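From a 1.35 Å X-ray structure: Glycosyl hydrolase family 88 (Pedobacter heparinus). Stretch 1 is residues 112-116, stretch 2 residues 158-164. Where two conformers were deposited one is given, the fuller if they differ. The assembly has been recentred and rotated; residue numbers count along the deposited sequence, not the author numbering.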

# COMPACT_ATOMS: atom_id res chain seq x y z
N LYS A 112 -13.43 -11.18 -10.26
CA LYS A 112 -14.26 -11.57 -9.12
C LYS A 112 -13.54 -12.37 -8.04
O LYS A 112 -14.09 -12.57 -6.95
CB LYS A 112 -15.47 -12.36 -9.60
CG LYS A 112 -16.37 -11.56 -10.50
CD LYS A 112 -17.51 -12.43 -11.00
CE LYS A 112 -18.43 -11.66 -11.92
NZ LYS A 112 -19.18 -10.59 -11.20
N ASP A 113 -12.32 -12.81 -8.33
CA ASP A 113 -11.66 -13.82 -7.48
C ASP A 113 -10.69 -13.30 -6.43
O ASP A 113 -9.97 -14.09 -5.81
CB ASP A 113 -10.98 -14.88 -8.34
CG ASP A 113 -9.79 -14.35 -9.15
OD1 ASP A 113 -9.51 -13.12 -9.14
OD2 ASP A 113 -9.12 -15.18 -9.81
N THR A 114 -10.67 -11.99 -6.19
CA THR A 114 -9.67 -11.44 -5.29
C THR A 114 -10.07 -10.15 -4.56
O THR A 114 -10.78 -9.28 -5.11
CB THR A 114 -8.34 -11.18 -6.04
OG1 THR A 114 -7.34 -10.71 -5.11
CG2 THR A 114 -8.51 -10.15 -7.18
N HIS A 115 -9.59 -10.01 -3.33
CA HIS A 115 -9.76 -8.75 -2.61
C HIS A 115 -8.93 -7.61 -3.18
O HIS A 115 -9.19 -6.45 -2.84
CB HIS A 115 -9.39 -8.92 -1.13
CG HIS A 115 -7.93 -9.12 -0.89
ND1 HIS A 115 -7.24 -8.39 0.05
CD2 HIS A 115 -7.04 -10.00 -1.43
CE1 HIS A 115 -5.97 -8.79 0.06
NE2 HIS A 115 -5.83 -9.78 -0.81
N ASP A 116 -7.98 -7.92 -4.06
CA ASP A 116 -6.96 -6.93 -4.48
C ASP A 116 -7.47 -5.90 -5.49
O ASP A 116 -6.68 -5.11 -6.03
CB ASP A 116 -5.69 -7.62 -4.99
CG ASP A 116 -4.86 -8.20 -3.87
OD1 ASP A 116 -4.83 -7.59 -2.78
OD2 ASP A 116 -4.24 -9.28 -4.09
N ALA A 158 -16.22 -10.33 7.21
CA ALA A 158 -14.99 -9.94 6.50
C ALA A 158 -15.08 -10.31 5.02
O ALA A 158 -15.86 -11.18 4.63
CB ALA A 158 -13.75 -10.60 7.12
N ILE A 159 -14.28 -9.62 4.21
CA ILE A 159 -14.02 -9.97 2.83
C ILE A 159 -13.07 -11.16 2.78
O ILE A 159 -12.04 -11.19 3.48
CB ILE A 159 -13.36 -8.78 2.11
CG1 ILE A 159 -14.36 -7.61 2.02
CG2 ILE A 159 -12.84 -9.21 0.72
CD1 ILE A 159 -13.74 -6.33 1.53
N ARG A 160 -13.43 -12.17 1.99
CA ARG A 160 -12.54 -13.29 1.71
C ARG A 160 -11.39 -12.80 0.82
O ARG A 160 -11.62 -12.29 -0.28
CB ARG A 160 -13.31 -14.39 0.98
CG ARG A 160 -12.48 -15.65 0.86
CD ARG A 160 -13.25 -16.73 0.19
NE ARG A 160 -12.41 -17.90 -0.02
CZ ARG A 160 -12.88 -19.11 -0.31
NH1 ARG A 160 -14.19 -19.32 -0.40
NH2 ARG A 160 -12.02 -20.11 -0.50
N SER A 161 -10.15 -12.96 1.26
CA SER A 161 -9.04 -12.41 0.48
C SER A 161 -8.81 -13.17 -0.82
O SER A 161 -8.67 -12.55 -1.89
CB SER A 161 -7.76 -12.37 1.32
OG SER A 161 -7.94 -11.52 2.42
N TRP A 162 -8.80 -14.49 -0.76
CA TRP A 162 -8.59 -15.26 -1.98
C TRP A 162 -9.29 -16.59 -1.95
O TRP A 162 -9.76 -17.03 -0.90
CB TRP A 162 -7.11 -15.44 -2.28
CG TRP A 162 -6.37 -16.26 -1.26
CD1 TRP A 162 -6.65 -17.55 -0.87
CD2 TRP A 162 -5.20 -15.87 -0.54
NE1 TRP A 162 -5.74 -17.96 0.07
CE2 TRP A 162 -4.84 -16.95 0.29
CE3 TRP A 162 -4.43 -14.70 -0.50
CZ2 TRP A 162 -3.73 -16.91 1.14
CZ3 TRP A 162 -3.33 -14.66 0.34
CH2 TRP A 162 -2.99 -15.75 1.16
N ASP A 163 -9.32 -17.21 -3.12
CA ASP A 163 -10.14 -18.40 -3.35
C ASP A 163 -9.33 -19.68 -3.52
O ASP A 163 -9.89 -20.77 -3.56
CB ASP A 163 -11.01 -18.21 -4.58
CG ASP A 163 -12.05 -17.14 -4.37
OD1 ASP A 163 -12.38 -16.87 -3.20
OD2 ASP A 163 -12.52 -16.58 -5.38
N PHE A 164 -8.01 -19.53 -3.64
CA PHE A 164 -7.14 -20.68 -3.87
C PHE A 164 -6.71 -21.31 -2.56
O PHE A 164 -6.89 -20.72 -1.48
CB PHE A 164 -5.92 -20.29 -4.71
CG PHE A 164 -5.06 -19.23 -4.08
CD1 PHE A 164 -4.12 -19.54 -3.12
CD2 PHE A 164 -5.22 -17.90 -4.46
CE1 PHE A 164 -3.34 -18.55 -2.54
CE2 PHE A 164 -4.44 -16.91 -3.89
CZ PHE A 164 -3.50 -17.24 -2.93
O HOH W 1 -8.14 -15.95 -5.50

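Read along residues 158-164, this small contact is built around one backbone acceptor and one ring. Ala158 takes no part. Ile159, in the strand segment that opens the stretch, points its CB toward the other stretch, and its CG2 lies 3.9 Å from CB of His115, a plain van der Waals contact between buried residues. In Arg160 the CA-to-CB bond points sideways, and the backbone makes the closest approach, O of Arg160 standing 4.1 Å from CB of His115. The guanidinium works within its own stretch: NE of Arg160 donates to O of Trp162 at 2.9 Å, and lies 3.3 Å from OD1 of Asp163 in a salt bridge of charges alone, since that oxygen sits well out of the guanidinium plane.

Ser161 is the hub. Its O accepts a nearly straight hydrogen bond from N of His115 (3.1 Å, 164°), the one direct hydrogen bond between the stretches. The same oxygen lies 3.1 Å from CD2 of His115, because the p rotamer at chi1 brings the ring back beside its own backbone NH. CB of Ser161 then covers a face of that ring, 3.8 Å from the centroid of His115 and 15° off the normal, a CH-pi contact. Backbone and side chain of one serine thus engage backbone and side chain of one histidine. Within the first stretch, N of Asp116 donates to OG1 of Thr114 at 3.0 Å, closing a turn across His115.

The Trp162 side chain comes no nearer than 4.7 Å to the other stretch; CA of Trp162 passes 4.2 Å from O of Asp113. Asp163 ends the contact at an exposed margin, where OD2 of Asp163 packs 3.6 Å from CA of Asp113. Here a water bridges the two backbones, donating to O of Asp113 (2.6 Å) and accepting from N of Asp163 (2.9 Å). Phe164 lies beyond reach.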